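PDB 4XHC: alpha-L-rhamnosidase from Klebsiella oxytoca, which probably hydrolyses terminal alpha-L-rhamnose units from glycosides and binds rhamnose in a pocket of its glycosidase domain. Local coordinates for residues C378-R381 with A382-L385; Q399-Q402 with Q403-A407; Y313-L316 with Q317-D321; T443-Q446 with R447-M451. One frame throughout, in Å; residues are numbered along the deposited sequence.

Contact 1: residues C378-R381 with A382-L385; sequences CLQR and AIWL
Cys378 meets Ala382 through the backbone: its O accepts from Ala382 N at 2.9 Å, one of the i to i+4 bonds that hold helix 368-389 together here. Its sulfur end packs instead on Leu306 and Phe307 of helix 302-319. Leu379 behaves alike, with its O taking the N-H of Ile383 at 3.0 Å, while its branched end goes to Tyr397 of helix 391-412 and Val336 of helix 322-340. From Gln380 onward the side chains join in. With CG anti to the backbone N (chi1 -179°) and the chain bent at chi2, Gln380 runs forward along the helix, over one face of the Trp384 indole. Its CG makes a CH-pi contact, 4.0 Å from the centroid of the six-membered ring of Trp384. The amide then runs on almost flat to the indole, the planes 14° apart, which brings Gln380 NE2 to 3.6 Å from Trp384 NE1. Arg381 lies alongside the same tryptophan and points the same way; its NE comes to 3.6 Å from Trp384 CZ3, but the guanidinium stands steeply to the ring, at 74°. Arg381 NH1 bonds to Tyr377 O, and the guanidinium also makes a cation-pi contact with Tyr377. Thus one face of the indole carries a CH-pi contact and a near-parallel amide, Tyr313 also meets the ring, and the arginine's charge has its stronger polar partner one turn back.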
loop_
_atom_site.group_PDB
_atom_site.type_symbol
_atom_site.label_atom_id
_atom_site.label_comp_id
_atom_site.label_asym_id
_atom_site.label_seq_id
_atom_site.Cartn_x
_atom_site.Cartn_y
_atom_site.Cartn_z
ATOM N N CYS A 378 -18.266 33.999 28.158
ATOM C CA CYS A 378 -16.836 33.875 28.447
ATOM C C CYS A 378 -16.273 35.099 29.188
ATOM O O CYS A 378 -15.380 34.978 30.028
ATOM C CB CYS A 378 -16.058 33.553 27.164
ATOM S SG CYS A 378 -16.370 31.870 26.524
ATOM N N LEU A 379 -16.829 36.271 28.924
ATOM C CA LEU A 379 -16.489 37.452 29.719
ATOM C C LEU A 379 -16.803 37.230 31.198
ATOM O O LEU A 379 -16.010 37.573 32.061
ATOM C CB LEU A 379 -17.236 38.673 29.209
ATOM C CG LEU A 379 -16.847 39.991 29.853
ATOM C CD1 LEU A 379 -15.364 40.260 29.696
ATOM C CD2 LEU A 379 -17.649 41.118 29.234
ATOM N N GLN A 380 -17.954 36.634 31.488
ATOM C CA GLN A 380 -18.331 36.305 32.869
ATOM C C GLN A 380 -17.266 35.460 33.576
ATOM O O GLN A 380 -16.953 35.702 34.734
ATOM C CB GLN A 380 -19.685 35.578 32.878
ATOM C CG GLN A 380 -20.231 35.176 34.247
ATOM C CD GLN A 380 -20.530 36.359 35.141
ATOM O OE1 GLN A 380 -21.664 36.823 35.211
ATOM N NE2 GLN A 380 -19.513 36.860 35.817
ATOM N N ARG A 381 -16.718 34.475 32.875
ATOM C CA ARG A 381 -15.670 33.635 33.448
ATOM C C ARG A 381 -14.355 34.391 33.554
ATOM O O ARG A 381 -13.593 34.165 34.491
ATOM C CB ARG A 381 -15.467 32.343 32.645
ATOM C CG ARG A 381 -16.407 31.212 33.034
ATOM C CD ARG A 381 -17.743 31.356 32.339
ATOM N NE ARG A 381 -18.776 30.520 32.942
ATOM C CZ ARG A 381 -20.085 30.708 32.775
ATOM N NH1 ARG A 381 -20.547 31.694 32.017
ATOM N NH2 ARG A 381 -20.945 29.905 33.375
ATOM N N ALA A 382 -14.082 35.276 32.598
ATOM C CA ALA A 382 -12.915 36.157 32.694
ATOM C C ALA A 382 -12.968 37.060 33.946
ATOM O O ALA A 382 -11.938 37.395 34.520
ATOM C CB ALA A 382 -12.781 36.999 31.435
ATOM N N ILE A 383 -14.169 37.444 34.364
ATOM C CA ILE A 383 -14.344 38.233 35.579
ATOM C C ILE A 383 -13.995 37.391 36.796
ATOM O O ILE A 383 -13.290 37.853 37.696
ATOM C CB ILE A 383 -15.783 38.763 35.713
ATOM C CG1 ILE A 383 -16.041 39.826 34.653
ATOM C CG2 ILE A 383 -16.031 39.364 37.091
ATOM C CD1 ILE A 383 -17.512 40.106 34.427
ATOM N N TRP A 384 -14.483 36.156 36.831
ATOM C CA TRP A 384 -14.220 35.298 37.975
ATOM C C TRP A 384 -12.716 35.034 38.124
ATOM O O TRP A 384 -12.186 35.015 39.250
ATOM C CB TRP A 384 -15.028 33.999 37.883
ATOM C CG TRP A 384 -16.517 34.208 38.064
ATOM C CD1 TRP A 384 -17.124 35.177 38.816
ATOM C CD2 TRP A 384 -17.573 33.413 37.513
ATOM N NE1 TRP A 384 -18.489 35.040 38.759
ATOM C CE2 TRP A 384 -18.794 33.966 37.965
ATOM C CE3 TRP A 384 -17.610 32.283 36.682
ATOM C CZ2 TRP A 384 -20.041 33.431 37.609
ATOM C CZ3 TRP A 384 -18.853 31.755 36.328
ATOM C CH2 TRP A 384 -20.050 32.330 36.795
ATOM N N LEU A 385 -12.034 34.867 36.993
ATOM C CA LEU A 385 -10.582 34.695 36.998
ATOM C C LEU A 385 -9.882 35.993 37.396
ATOM O O LEU A 385 -8.941 35.981 38.194
ATOM C CB LEU A 385 -10.080 34.234 35.627
ATOM C CG LEU A 385 -10.392 32.787 35.231
ATOM C CD1 LEU A 385 -10.072 32.561 33.762
ATOM C CD2 LEU A 385 -9.621 31.799 36.092
#

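Contact 2: residues Q399-Q402 with Q403-A407; sequences QRLQ and QLKSA
This is an intrahelical contact, i to i+3 and i+4, on helix 391-412 in the glycosidase domain; Leu401 and Leu404 face helix 368-389, and the glutamines lie on the solvent side. Leu401 and Lys405 carry its inner part. The extended lysine chain runs past the leucine at a slant and lays its CE 4.0 Å from Leu401 CG, so that methylenes meet the branch while the ammonium goes on to hydrogen-bond Glu440 O. One turn of backbone joins the pair as well, Lys405 N to Leu401 O at 3.0 Å. Beyond the contact Leu401 packs on Ile376 and Gln380, Leu404 on Leu375 and Ile376. Arg400 bends at chi2 (87°) and brings NH1 to 3.9 Å from Leu404 CD2 and to the same distance from Gln403 OE1, both approaches oblique and loose. At the far end Gln402 O is gripped twice by one residue: Ser406 N reaches it at 3.0 Å and Ser406 OG at 3.2 Å, from opposite faces of the carbonyl plane. Serine can do this because its OG sits beside the backbone N (chi1 -68°), turned back toward the preceding turn. The outcome is an amphipathic strip: the leucines are buried against helix 368-389, the lysine methylenes lie over Leu401 with the ammonium held by Glu440 O, and the serine hydroxyl spends its proton on a helix carbonyl rather than on a side chain.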
loop_
_atom_site.group_PDB
_atom_site.type_symbol
_atom_site.label_atom_id
_atom_site.label_comp_id
_atom_site.label_asym_id
_atom_site.label_seq_id
_atom_site.Cartn_x
_atom_site.Cartn_y
_atom_site.Cartn_z
ATOM N N GLN A 399 -18.604 46.247 34.092
ATOM C CA GLN A 399 -19.340 47.291 33.371
ATOM C C GLN A 399 -19.566 46.878 31.934
ATOM O O GLN A 399 -20.631 47.103 31.375
ATOM C CB GLN A 399 -18.587 48.611 33.385
ATOM C CG GLN A 399 -18.486 49.217 34.761
ATOM C CD GLN A 399 -17.716 50.508 34.749
ATOM O OE1 GLN A 399 -18.280 51.548 34.430
ATOM N NE2 GLN A 399 -16.438 50.462 35.119
ATOM N N ARG A 400 -18.545 46.279 31.344
ATOM C CA ARG A 400 -18.614 45.842 29.970
ATOM C C ARG A 400 -19.639 44.722 29.776
ATOM O O ARG A 400 -20.356 44.697 28.774
ATOM C CB ARG A 400 -17.244 45.374 29.514
ATOM C CG ARG A 400 -17.071 45.401 28.013
ATOM C CD ARG A 400 -16.604 46.793 27.603
ATOM N NE ARG A 400 -16.060 46.885 26.246
ATOM C CZ ARG A 400 -16.758 46.781 25.114
ATOM N NH1 ARG A 400 -18.080 46.574 25.119
ATOM N NH2 ARG A 400 -16.108 46.879 23.953
ATOM N N LEU A 401 -19.700 43.802 30.738
ATOM C CA LEU A 401 -20.695 42.727 30.739
ATOM C C LEU A 401 -22.108 43.304 30.666
ATOM O O LEU A 401 -22.962 42.809 29.926
ATOM C CB LEU A 401 -20.551 41.865 31.999
ATOM C CG LEU A 401 -21.345 40.553 32.025
ATOM C CD1 LEU A 401 -20.734 39.520 31.086
ATOM C CD2 LEU A 401 -21.432 40.006 33.442
ATOM N N GLN A 402 -22.341 44.362 31.429
ATOM C CA GLN A 402 -23.640 45.005 31.460
ATOM C C GLN A 402 -24.002 45.636 30.115
ATOM O O GLN A 402 -25.143 45.523 29.667
ATOM C CB GLN A 402 -23.702 46.071 32.572
ATOM C CG GLN A 402 -25.113 46.351 33.067
ATOM C CD GLN A 402 -25.978 45.089 33.085
ATOM O OE1 GLN A 402 -26.802 44.867 32.180
ATOM N NE2 GLN A 402 -25.763 44.231 34.079
ATOM N N GLN A 403 -23.040 46.320 29.491
ATOM C CA GLN A 403 -23.256 46.931 28.175
ATOM C C GLN A 403 -23.659 45.889 27.162
ATOM O O GLN A 403 -24.630 46.081 26.438
ATOM C CB GLN A 403 -22.012 47.684 27.714
ATOM C CG GLN A 403 -21.813 48.979 28.484
ATOM C CD GLN A 403 -20.459 49.594 28.229
ATOM O OE1 GLN A 403 -19.893 49.430 27.141
ATOM N NE2 GLN A 403 -19.930 50.308 29.223
ATOM N N LEU A 404 -22.938 44.770 27.140
ATOM C CA LEU A 404 -23.184 43.708 26.161
ATOM C C LEU A 404 -24.553 43.055 26.352
ATOM O O LEU A 404 -25.270 42.827 25.378
ATOM C CB LEU A 404 -22.093 42.636 26.228
ATOM C CG LEU A 404 -20.658 43.054 25.909
ATOM C CD1 LEU A 404 -19.725 41.858 26.025
ATOM C CD2 LEU A 404 -20.553 43.672 24.524
ATOM N N LYS A 405 -24.909 42.744 27.594
ATOM C CA LYS A 405 -26.238 42.209 27.873
ATOM C C LYS A 405 -27.351 43.176 27.450
ATOM O O LYS A 405 -28.319 42.755 26.819
ATOM C CB LYS A 405 -26.399 41.881 29.350
ATOM C CG LYS A 405 -25.566 40.710 29.807
ATOM C CD LYS A 405 -26.006 40.223 31.171
ATOM C CE LYS A 405 -25.095 39.105 31.628
ATOM N NZ LYS A 405 -25.582 38.436 32.857
ATOM N N SER A 406 -27.222 44.458 27.806
ATOM C CA SER A 406 -28.197 45.472 27.382
ATOM C C SER A 406 -28.296 45.585 25.866
ATOM O O SER A 406 -29.396 45.640 25.310
ATOM C CB SER A 406 -27.854 46.846 27.947
ATOM O OG SER A 406 -28.035 46.840 29.342
ATOM N N ALA A 407 -27.150 45.627 25.202
ATOM C CA ALA A 407 -27.120 45.731 23.759
ATOM C C ALA A 407 -27.786 44.509 23.107
ATOM O O ALA A 407 -28.460 44.636 22.080
ATOM C CB ALA A 407 -25.692 45.888 23.280
#

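Contact 3: residues Y313-L316 with Q317-D321; sequences YNYL and QSAED
Tyr315 and Asp321 are joined by a hydrogen bond, the phenol OH donating to Asp321 OD2 at 2.8 Å. The oxygen offers its anti lone pair and lies in the plane of the tyrosine ring, at its edge, while the carboxylate is turned 62° from that ring. Over one face of the same ring sits Ala319 CB, 4.0 Å from the centroid in a CH-pi contact. Tyr315 is placed for both by a CG anti to its own N (chi1 172°), which sends the ring along the helix toward its C-terminal end; outside, Val267 and Leu271 of helix 264-276 pack on it. Leu316 closes this inner side, its CD1 3.8 Å from Asp321 O, and reaches Met322 and Ala325 beyond. This is a short turn joining two consecutive helices: a backbone bond at the end of helix 302-319 runs from Glu320 N to Leu316 O at 2.9 Å, then Glu320 turns the chain with a positive phi of 62°, and Asp321 is the N-cap of helix 322-340. The Asp321 side chain caps a backbone N just beyond, and its OD2 also bonds to Thr324 OG1, so OD2 has two hydroxyl partners. The outer side is more open to solvent. Gln317, exposed, folds at chi2 to lay CG over one face of the Tyr313 ring, 4.1 Å from its centroid, with the amide only roughly parallel to the ring; Tyr313 also packs against helix 368-389, on Trp384 and Arg381. Between the two flanks, Asn314 O receives both the N-H and the hydroxyl of Ser318, the latter, OG, at 2.9 Å.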
loop_
_atom_site.group_PDB
_atom_site.type_symbol
_atom_site.label_atom_id
_atom_site.label_comp_id
_atom_site.label_asym_id
_atom_site.label_seq_id
_atom_site.Cartn_x
_atom_site.Cartn_y
_atom_site.Cartn_z
ATOM N N TYR A 313 -10.885 28.300 33.416
ATOM C CA TYR A 313 -11.737 28.436 34.595
ATOM C C TYR A 313 -12.189 27.063 35.137
ATOM O O TYR A 313 -12.051 26.802 36.340
ATOM C CB TYR A 313 -12.939 29.355 34.307
ATOM C CG TYR A 313 -13.967 29.349 35.416
ATOM C CD1 TYR A 313 -13.724 30.004 36.618
ATOM C CD2 TYR A 313 -15.174 28.658 35.272
ATOM C CE1 TYR A 313 -14.655 29.981 37.645
ATOM C CE2 TYR A 313 -16.114 28.632 36.290
ATOM C CZ TYR A 313 -15.849 29.294 37.471
ATOM O OH TYR A 313 -16.769 29.254 38.483
ATOM N N ASN A 314 -12.688 26.183 34.259
ATOM C CA ASN A 314 -13.135 24.826 34.675
ATOM C C ASN A 314 -11.989 23.960 35.223
ATOM O O ASN A 314 -12.202 23.136 36.124
ATOM C CB ASN A 314 -13.819 24.065 33.524
ATOM C CG ASN A 314 -15.113 24.723 33.041
ATOM O OD1 ASN A 314 -15.861 25.318 33.810
ATOM N ND2 ASN A 314 -15.377 24.603 31.748
ATOM N N TYR A 315 -10.787 24.157 34.666
ATOM C CA TYR A 315 -9.576 23.442 35.095
ATOM C C TYR A 315 -9.146 23.861 36.498
ATOM O O TYR A 315 -8.730 23.019 37.302
ATOM C CB TYR A 315 -8.409 23.656 34.113
ATOM C CG TYR A 315 -7.096 23.100 34.631
ATOM C CD1 TYR A 315 -6.836 21.727 34.605
ATOM C CD2 TYR A 315 -6.126 23.939 35.178
ATOM C CE1 TYR A 315 -5.643 21.206 35.101
ATOM C CE2 TYR A 315 -4.929 23.426 35.675
ATOM C CZ TYR A 315 -4.691 22.058 35.637
ATOM O OH TYR A 315 -3.508 21.549 36.129
ATOM N N LEU A 316 -9.245 25.157 36.787
ATOM C CA LEU A 316 -8.976 25.652 38.125
ATOM C C LEU A 316 -9.964 25.071 39.147
ATOM O O LEU A 316 -9.542 24.607 40.204
ATOM C CB LEU A 316 -9.022 27.180 38.147
ATOM C CG LEU A 316 -8.738 27.859 39.495
ATOM C CD1 LEU A 316 -7.358 27.474 40.013
ATOM C CD2 LEU A 316 -8.881 29.371 39.379
ATOM N N GLN A 317 -11.261 25.086 38.823
ATOM C CA GLN A 317 -12.309 24.566 39.724
ATOM C C GLN A 317 -12.092 23.104 40.091
ATOM O O GLN A 317 -12.244 22.717 41.245
ATOM C CB GLN A 317 -13.706 24.692 39.090
ATOM C CG GLN A 317 -14.243 26.113 38.891
ATOM C CD GLN A 317 -13.996 27.038 40.069
ATOM O OE1 GLN A 317 -14.592 26.884 41.140
ATOM N NE2 GLN A 317 -13.112 28.011 39.872
ATOM N N SER A 318 -11.739 22.302 39.090
ATOM C CA SER A 318 -11.639 20.851 39.233
ATOM C C SER A 318 -10.292 20.346 39.738
ATOM O O SER A 318 -10.249 19.429 40.548
ATOM C CB SER A 318 -11.915 20.207 37.891
ATOM O OG SER A 318 -10.987 20.664 36.927
ATOM N N ALA A 319 -9.202 20.917 39.232
ATOM C CA ALA A 319 -7.843 20.496 39.605
ATOM C C ALA A 319 -7.237 21.304 40.762
ATOM O O ALA A 319 -6.333 20.816 41.430
ATOM C CB ALA A 319 -6.926 20.574 38.395
ATOM N N GLU A 320 -7.716 22.534 40.970
ATOM C CA GLU A 320 -7.250 23.416 42.059
ATOM C C GLU A 320 -5.760 23.761 41.931
ATOM O O GLU A 320 -5.018 23.777 42.917
ATOM C CB GLU A 320 -7.576 22.805 43.427
ATOM C CG GLU A 320 -9.059 22.493 43.607
ATOM C CD GLU A 320 -9.392 21.786 44.916
ATOM O OE1 GLU A 320 -8.466 21.390 45.660
ATOM O OE2 GLU A 320 -10.597 21.620 45.200
ATOM N N ASP A 321 -5.354 24.074 40.700
ATOM C CA ASP A 321 -3.965 24.346 40.347
ATOM C C ASP A 321 -3.816 25.849 40.090
ATOM O O ASP A 321 -3.947 26.313 38.952
ATOM C CB ASP A 321 -3.599 23.517 39.105
ATOM C CG ASP A 321 -2.135 23.661 38.677
ATOM O OD1 ASP A 321 -1.347 24.348 39.357
ATOM O OD2 ASP A 321 -1.776 23.070 37.633
#

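Contact 4: residues T443-Q446 with R447-M451. With SO4 (sulfate ion), chain D.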
loop_
_atom_site.group_PDB
_atom_site.type_symbol
_atom_site.label_atom_id
_atom_site.label_comp_id
_atom_site.label_asym_id
_atom_site.label_seq_id
_atom_site.Cartn_x
_atom_site.Cartn_y
_atom_site.Cartn_z
ATOM N N THR A 443 -33.988 38.216 32.386
ATOM C CA THR A 443 -34.341 37.709 33.719
ATOM C C THR A 443 -34.478 36.192 33.704
ATOM O O THR A 443 -34.679 35.603 32.636
ATOM C CB THR A 443 -35.665 38.309 34.218
ATOM O OG1 THR A 443 -36.685 38.073 33.236
ATOM C CG2 THR A 443 -35.518 39.791 34.447
ATOM N N PRO A 444 -34.384 35.553 34.888
ATOM C CA PRO A 444 -34.547 34.093 34.975
ATOM C C PRO A 444 -35.870 33.584 34.401
ATOM O O PRO A 444 -35.888 32.554 33.717
ATOM C CB PRO A 444 -34.479 33.820 36.481
ATOM C CG PRO A 444 -33.681 34.947 37.032
ATOM C CD PRO A 444 -34.059 36.138 36.204
ATOM N N GLN A 445 -36.959 34.305 34.657
ATOM C CA GLN A 445 -38.261 33.889 34.155
ATOM C C GLN A 445 -38.398 34.165 32.628
ATOM O O GLN A 445 -39.050 33.392 31.929
ATOM C CB GLN A 445 -39.399 34.415 35.056
ATOM C CG GLN A 445 -39.715 35.887 34.986
ATOM C CD GLN A 445 -40.993 36.223 35.745
ATOM O OE1 GLN A 445 -40.969 37.000 36.701
ATOM N NE2 GLN A 445 -42.114 35.623 35.336
ATOM N N GLN A 446 -37.728 35.192 32.094
ATOM C CA GLN A 446 -37.704 35.400 30.641
ATOM C C GLN A 446 -37.030 34.198 29.963
ATOM O O GLN A 446 -37.493 33.690 28.926
ATOM C CB GLN A 446 -36.978 36.707 30.260
ATOM C CG GLN A 446 -36.984 37.044 28.743
ATOM C CD GLN A 446 -35.906 38.051 28.309
ATOM O OE1 GLN A 446 -35.311 38.732 29.146
ATOM N NE2 GLN A 446 -35.652 38.139 27.003
ATOM N N ARG A 447 -35.927 33.756 30.563
ATOM C CA ARG A 447 -35.127 32.659 30.031
ATOM C C ARG A 447 -35.853 31.322 30.078
ATOM O O ARG A 447 -35.747 30.520 29.166
ATOM C CB ARG A 447 -33.805 32.580 30.792
ATOM C CG ARG A 447 -32.797 33.630 30.348
ATOM C CD ARG A 447 -31.476 33.549 31.109
ATOM N NE ARG A 447 -31.310 34.675 32.032
ATOM C CZ ARG A 447 -31.004 34.576 33.316
ATOM N NH1 ARG A 447 -30.797 33.391 33.883
ATOM N NH2 ARG A 447 -30.900 35.676 34.043
ATOM N N ARG A 448 -36.590 31.081 31.152
ATOM C CA ARG A 448 -37.409 29.884 31.245
ATOM C C ARG A 448 -38.516 29.918 30.183
ATOM O O ARG A 448 -38.763 28.911 29.530
ATOM C CB ARG A 448 -37.985 29.747 32.649
ATOM C CG ARG A 448 -38.530 28.371 32.978
ATOM C CD ARG A 448 -38.941 28.328 34.427
ATOM N NE ARG A 448 -39.833 27.202 34.715
ATOM C CZ ARG A 448 -39.530 26.149 35.482
ATOM N NH1 ARG A 448 -38.334 26.020 36.066
ATOM N NH2 ARG A 448 -40.440 25.205 35.675
ATOM N N GLU A 449 -39.165 31.073 30.010
ATOM C CA GLU A 449 -40.149 31.296 28.921
ATOM C C GLU A 449 -39.573 31.033 27.521
ATOM O O GLU A 449 -40.291 30.543 26.649
ATOM C CB GLU A 449 -40.713 32.751 28.952
ATOM C CG GLU A 449 -41.640 33.117 30.132
ATOM C CD GLU A 449 -41.940 34.626 30.260
ATOM O OE1 GLU A 449 -42.511 35.036 31.306
ATOM O OE2 GLU A 449 -41.600 35.405 29.336
ATOM N N ILE A 450 -38.299 31.347 27.302
ATOM C CA ILE A 450 -37.656 31.048 26.011
ATOM C C ILE A 450 -37.500 29.533 25.765
ATOM O O ILE A 450 -37.721 29.057 24.649
ATOM C CB ILE A 450 -36.284 31.754 25.877
ATOM C CG1 ILE A 450 -36.478 33.257 25.697
ATOM C CG2 ILE A 450 -35.481 31.215 24.689
ATOM C CD1 ILE A 450 -35.227 34.061 25.970
ATOM N N MET A 451 -37.124 28.781 26.799
ATOM C CA MET A 451 -36.931 27.344 26.659
ATOM C C MET A 451 -38.268 26.638 26.433
ATOM O O MET A 451 -38.333 25.661 25.686
ATOM C CB MET A 451 -36.229 26.752 27.880
ATOM C CG MET A 451 -34.877 27.368 28.219
ATOM S SD MET A 451 -33.651 27.439 26.896
ATOM C CE MET A 451 -33.371 25.697 26.575
HETATM S S SO4 D . -43.422 26.596 33.637
HETATM O O1 SO4 D . -44.239 25.989 34.700
HETATM O O2 SO4 D . -44.270 26.590 32.417
HETATM O O3 SO4 D . -42.993 27.926 34.103
HETATM O O4 SO4 D . -42.131 25.915 33.398
#
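The N-terminal cap of helix 444-456 is the motif here: Thr443 sits at the N-cap position, and its first backbone bond across the contact runs from Arg447 N to Thr443 O at 3.0 Å. The threonine hydroxyl completes the cap, with OG1 accepting from Gln446 N at 3.3 Å, so a first-turn N-H that has no helical carbonyl before it finds an acceptor. Arg447 then wraps back over this opening turn. Its CG stands beside the backbone N (chi1 -78°) and the chain bends at chi3, laying one face of the guanidinium over the Thr443-Pro444 peptide; NH2 is 3.6 Å from Pro444 N, toward the rim of the flat group. The polar end is fixed further back, NE bonding to Val441 O and NH2 weakly to Gly442 O, so the arginine ties the helix start to the loop leading into it. Arg448 takes another course. Stretched out from CG to NE, it leaves the turn and offers its edge to a sulfate ion, probably from the crystallisation liquor: both NE and NH2 donate to sulfate O4 at 2.9 Å, and NE also to O3 at 3.3 Å. Arg452 NH2 holds the same ion, while Arg448 NH1 goes to Cys479 O. Gln445 and Glu449 run side by side on the exposed flank. On the inner flank Ile450 packs on Gln433 and Val437 of helix 430-438 and on Tyr420 of strand 419-420, and Met451 on Tyr472, Ala475 and Leu476 of helix 466-478.

All four contacts lie within the glycosidase domain, in the chain order contact 3, contact 1, contact 2, contact 4. Contact 1 on helix 368-389 is the hub: its centre is about 14 Å from that of contact 3, where Tyr313 meets Trp384 and Arg381, and about 13 Å from that of contact 2, where Leu379 packs on Leu404. Contacts 2 and 4 have centres about 18 Å apart without touching, and contacts 3 and 4, about 30 Å apart, are the most distant pair. Helices of this set are consistent with the alpha-helical barrel of the family; helix 302-319, which ends in contact 3, also carries the rhamnose-pocket residue Tyr304 near its start.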